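Local coordinates for protein BB1 (Synthetic construct, PDB 6D0T) that is a de novo designed eight-stranded antiparallel beta-barrel, made in work toward barrels that bind a dye and activate its fluorescence, at residues Y7-F16 against V84-F94. Residues are numbered along the deposited sequence; the frame is centred on the assembly and turned at random. Where two conformers were deposited one is given.
Sequences YFPGTWEFRF and VRSPDSVEVRF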
loop_
_atom_site.group_PDB
_atom_site.type_symbol
_atom_site.label_atom_id
_atom_site.label_comp_id
_atom_site.label_asym_id
_atom_site.label_seq_id
_atom_site.Cartn_x
_atom_site.Cartn_y
_atom_site.Cartn_z
ATOM N N TYR A 7 -6.720 5.287 11.975
ATOM C CA TYR A 7 -6.153 6.122 10.939
ATOM C C TYR A 7 -6.296 5.526 9.534
ATOM O O TYR A 7 -6.694 6.238 8.605
ATOM C CB TYR A 7 -4.670 6.390 11.246
ATOM C CG TYR A 7 -3.990 7.179 10.150
ATOM C CD1 TYR A 7 -3.362 6.536 9.117
ATOM C CD2 TYR A 7 -4.008 8.565 10.141
ATOM C CE1 TYR A 7 -2.803 7.217 8.090
ATOM C CE2 TYR A 7 -3.443 9.273 9.134
ATOM C CZ TYR A 7 -2.815 8.599 8.090
ATOM O OH TYR A 7 -2.242 9.279 7.042
ATOM N N PHE A 8 -5.994 4.246 9.364
ATOM C CA PHE A 8 -5.835 3.746 7.999
ATOM C C PHE A 8 -7.149 3.464 7.285
ATOM O O PHE A 8 -7.191 3.619 6.058
ATOM C CB PHE A 8 -4.955 2.488 7.964
ATOM C CG PHE A 8 -3.501 2.768 8.222
ATOM C CD1 PHE A 8 -2.751 3.451 7.314
ATOM C CD2 PHE A 8 -2.904 2.386 9.437
ATOM C CE1 PHE A 8 -1.409 3.748 7.583
ATOM C CE2 PHE A 8 -1.584 2.662 9.688
ATOM C CZ PHE A 8 -0.842 3.358 8.775
ATOM N N PRO A 9 -8.232 3.091 7.965
ATOM C CA PRO A 9 -9.461 2.757 7.231
ATOM C C PRO A 9 -9.957 3.896 6.375
ATOM O O PRO A 9 -9.907 5.075 6.748
ATOM C CB PRO A 9 -10.455 2.383 8.340
ATOM C CG PRO A 9 -9.553 1.819 9.415
ATOM C CD PRO A 9 -8.358 2.764 9.397
ATOM N N GLY A 10 -10.448 3.524 5.198
ATOM C CA GLY A 10 -10.865 4.512 4.231
ATOM C C GLY A 10 -10.469 4.149 2.815
ATOM O O GLY A 10 -9.972 3.046 2.543
ATOM N N THR A 11 -10.744 5.077 1.911
ATOM C CA THR A 11 -10.404 4.945 0.496
ATOM C C THR A 11 -9.211 5.832 0.173
ATOM O O THR A 11 -9.181 6.998 0.555
ATOM C CB THR A 11 -11.589 5.335 -0.368
ATOM O OG1 THR A 11 -12.689 4.499 -0.027
ATOM C CG2 THR A 11 -11.272 5.153 -1.851
ATOM N N TRP A 12 -8.231 5.267 -0.536
ATOM C CA TRP A 12 -6.995 5.951 -0.847
ATOM C C TRP A 12 -6.659 5.729 -2.312
ATOM O O TRP A 12 -6.929 4.662 -2.861
ATOM C CB TRP A 12 -5.821 5.436 -0.035
ATOM C CG TRP A 12 -5.996 5.460 1.478
ATOM C CD1 TRP A 12 -6.806 4.635 2.237
ATOM C CD2 TRP A 12 -5.294 6.287 2.399
ATOM N NE1 TRP A 12 -6.656 4.929 3.563
ATOM C CE2 TRP A 12 -5.731 5.948 3.687
ATOM C CE3 TRP A 12 -4.346 7.303 2.260
ATOM C CZ2 TRP A 12 -5.243 6.569 4.824
ATOM C CZ3 TRP A 12 -3.859 7.919 3.397
ATOM C CH2 TRP A 12 -4.305 7.553 4.662
ATOM N N GLU A 13 -6.065 6.743 -2.930
ATOM C CA GLU A 13 -5.399 6.580 -4.208
ATOM C C GLU A 13 -3.943 6.265 -3.936
ATOM O O GLU A 13 -3.367 6.745 -2.950
ATOM C CB GLU A 13 -5.559 7.840 -5.055
ATOM C CG GLU A 13 -7.009 7.995 -5.509
ATOM C CD GLU A 13 -7.213 9.085 -6.543
ATOM O OE1 GLU A 13 -6.272 9.878 -6.778
ATOM O OE2 GLU A 13 -8.320 9.140 -7.124
ATOM N N PHE A 14 -3.338 5.460 -4.806
ATOM C CA PHE A 14 -1.927 5.152 -4.657
ATOM C C PHE A 14 -1.156 5.324 -5.954
ATOM O O PHE A 14 -1.713 5.258 -7.064
ATOM C CB PHE A 14 -1.696 3.726 -4.112
ATOM C CG PHE A 14 -1.955 2.602 -5.105
ATOM C CD1 PHE A 14 -0.928 2.096 -5.882
ATOM C CD2 PHE A 14 -3.193 2.001 -5.178
ATOM C CE1 PHE A 14 -1.139 1.028 -6.738
ATOM C CE2 PHE A 14 -3.413 0.923 -6.044
ATOM C CZ PHE A 14 -2.400 0.440 -6.807
ATOM N N ARG A 15 0.137 5.611 -5.795
ATOM C CA ARG A 15 1.086 5.623 -6.901
ATOM C C ARG A 15 2.378 5.030 -6.370
ATOM O O ARG A 15 2.908 5.512 -5.366
ATOM C CB ARG A 15 1.336 7.029 -7.449
ATOM C CG ARG A 15 2.252 7.032 -8.677
ATOM C CD ARG A 15 3.718 7.310 -8.338
ATOM N NE ARG A 15 3.955 8.743 -8.190
ATOM C CZ ARG A 15 4.269 9.563 -9.189
ATOM N NH1 ARG A 15 4.444 10.851 -8.945
ATOM N NH2 ARG A 15 4.410 9.109 -10.429
ATOM N N PHE A 16 2.855 3.973 -7.012
ATOM C CA PHE A 16 4.103 3.313 -6.640
ATOM C C PHE A 16 5.036 3.345 -7.845
ATOM O O PHE A 16 4.600 3.075 -8.965
ATOM C CB PHE A 16 3.906 1.843 -6.244
ATOM C CG PHE A 16 2.903 1.587 -5.134
ATOM C CD1 PHE A 16 2.647 2.502 -4.124
ATOM C CD2 PHE A 16 2.270 0.360 -5.086
ATOM C CE1 PHE A 16 1.758 2.192 -3.112
ATOM C CE2 PHE A 16 1.396 0.057 -4.086
ATOM C CZ PHE A 16 1.135 0.999 -3.090
ATOM N N VAL A 84 3.625 7.442 7.847
ATOM C CA VAL A 84 2.583 8.461 7.824
ATOM C C VAL A 84 3.202 9.849 7.856
ATOM O O VAL A 84 4.095 10.124 8.659
ATOM C CB VAL A 84 1.642 8.266 9.021
ATOM C CG1 VAL A 84 0.550 9.377 9.056
ATOM C CG2 VAL A 84 0.991 6.910 8.957
ATOM N N ARG A 85 2.716 10.739 6.985
ATOM C CA ARG A 85 3.220 12.109 6.889
ATOM C C ARG A 85 2.217 13.178 7.273
ATOM O O ARG A 85 2.632 14.310 7.566
ATOM C CB ARG A 85 3.675 12.425 5.455
ATOM C CG ARG A 85 4.662 11.472 4.822
ATOM C CD ARG A 85 5.977 11.466 5.521
ATOM N NE ARG A 85 6.476 12.815 5.771
ATOM C CZ ARG A 85 7.666 13.089 6.296
ATOM N NH1 ARG A 85 8.523 12.109 6.576
ATOM N NH2 ARG A 85 7.987 14.349 6.564
ATOM N N SER A 86 0.918 12.883 7.211
ATOM C CA SER A 86 -0.122 13.869 7.489
ATOM C C SER A 86 -1.416 13.107 7.647
ATOM O O SER A 86 -1.425 11.882 7.452
ATOM C CB SER A 86 -0.269 14.868 6.346
ATOM O OG SER A 86 -0.951 14.218 5.287
ATOM N N PRO A 87 -2.536 13.777 7.937
ATOM C CA PRO A 87 -3.803 13.042 8.059
ATOM C C PRO A 87 -4.231 12.379 6.770
ATOM O O PRO A 87 -4.997 11.403 6.834
ATOM C CB PRO A 87 -4.800 14.113 8.515
ATOM C CG PRO A 87 -3.918 15.125 9.242
ATOM C CD PRO A 87 -2.657 15.144 8.438
ATOM N N ASP A 88 -3.735 12.839 5.618
ATOM C CA ASP A 88 -4.183 12.290 4.342
ATOM C C ASP A 88 -3.073 11.709 3.471
ATOM O O ASP A 88 -3.346 11.390 2.310
ATOM C CB ASP A 88 -4.966 13.343 3.538
ATOM C CG ASP A 88 -4.107 14.530 3.057
ATOM O OD1 ASP A 88 -2.878 14.590 3.308
ATOM O OD2 ASP A 88 -4.702 15.413 2.371
ATOM N N SER A 89 -1.852 11.504 3.986
ATOM C CA SER A 89 -0.737 11.106 3.125
ATOM C C SER A 89 0.180 10.143 3.850
ATOM O O SER A 89 0.580 10.403 4.988
ATOM C CB SER A 89 0.074 12.328 2.662
ATOM O OG SER A 89 1.252 11.926 2.007
ATOM N N VAL A 90 0.488 9.019 3.183
ATOM C CA VAL A 90 1.370 7.985 3.709
ATOM C C VAL A 90 2.415 7.658 2.646
ATOM O O VAL A 90 2.060 7.377 1.496
ATOM C CB VAL A 90 0.585 6.706 4.088
ATOM C CG1 VAL A 90 1.552 5.655 4.668
ATOM C CG2 VAL A 90 -0.500 7.014 5.078
ATOM N N GLU A 91 3.695 7.660 3.020
ATOM C CA GLU A 91 4.720 7.218 2.077
ATOM C C GLU A 91 5.042 5.748 2.314
ATOM O O GLU A 91 4.950 5.257 3.438
ATOM C CB GLU A 91 5.990 8.082 2.187
ATOM C CG GLU A 91 5.730 9.505 1.726
ATOM C CD GLU A 91 6.951 10.421 1.667
ATOM O OE1 GLU A 91 8.074 10.001 2.046
ATOM O OE2 GLU A 91 6.768 11.596 1.237
ATOM N N VAL A 92 5.361 5.025 1.242
ATOM C CA VAL A 92 5.698 3.611 1.358
ATOM C C VAL A 92 7.045 3.346 0.691
ATOM O O VAL A 92 7.453 4.039 -0.245
ATOM C CB VAL A 92 4.612 2.673 0.765
ATOM C CG1 VAL A 92 3.284 2.920 1.411
ATOM C CG2 VAL A 92 4.489 2.816 -0.735
ATOM N N ARG A 93 7.738 2.332 1.206
ATOM C CA ARG A 93 8.989 1.841 0.633
ATOM C C ARG A 93 8.947 0.319 0.685
ATOM O O ARG A 93 8.689 -0.258 1.747
ATOM C CB ARG A 93 10.185 2.393 1.416
ATOM C CG ARG A 93 11.532 2.004 0.875
ATOM C CD ARG A 93 11.931 2.837 -0.305
ATOM N NE ARG A 93 13.295 2.541 -0.745
ATOM N N PHE A 94 9.157 -0.345 -0.450
ATOM C CA PHE A 94 9.003 -1.790 -0.422
ATOM C C PHE A 94 9.849 -2.458 -1.494
ATOM O O PHE A 94 10.295 -1.829 -2.455
ATOM C CB PHE A 94 7.522 -2.228 -0.566
ATOM C CG PHE A 94 6.836 -1.773 -1.853
ATOM C CD1 PHE A 94 6.066 -0.633 -1.869
ATOM C CD2 PHE A 94 6.885 -2.547 -3.006
ATOM C CE1 PHE A 94 5.393 -0.242 -3.025
ATOM C CE2 PHE A 94 6.223 -2.150 -4.183
ATOM C CZ PHE A 94 5.493 -1.018 -4.195
#
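Tyr7 swings CG away from its own backbone N (chi1 176°), which carries the phenol from the short helix 4-7 across to the turn between strands 77-86 and 89-96, while Trp12 CG, opposite its own carbonyl carbon (chi1 -55°), aims the indole at Asp88 O and Val90. The fold is a closed antiparallel beta-barrel; strands 10-16 and 89-94 are separated by strand 101-108, and what joins them is side chains in the interior and at one barrel end. Tyr7 OH donates to Ser86 O (2.8 Å), the carbonyl opening the type I turn Ser86-Ser89, in a bond lying almost in line with that C=O. Val84 CG1 packs against the phenol at CZ (3.6 Å), and Val90 CG2 sits at the ring edge, near CE1. A phenylalanine in place of Tyr7 would probably leave Ser86 O without this donor and the ring less firmly fixed to the turn. Val90 CG2 also receives Trp12 CZ3 (3.9 Å), and Val84 CG2 reaches Phe8 CZ. The indole is held from within its own segment, NE1 bonding Phe8 O (2.9 Å) close to the ring plane. Arg108 of the intervening strand ties both sides, bonding Tyr7 O and Pro87 O and lying against the phenol as a cation-pi partner. Deeper in the barrel, Val92 CG2 meets Phe16 CE1 (3.7 Å). Phe94 presents its edge to a face of Phe16 in a T-shaped pair, centroids 5.0 Å apart and planes at 75°; Phe14 CD1 covers the other face of Phe16, and the closest atoms of the pair are Phe94 CZ and Phe16 CD2, 3.6 Å apart.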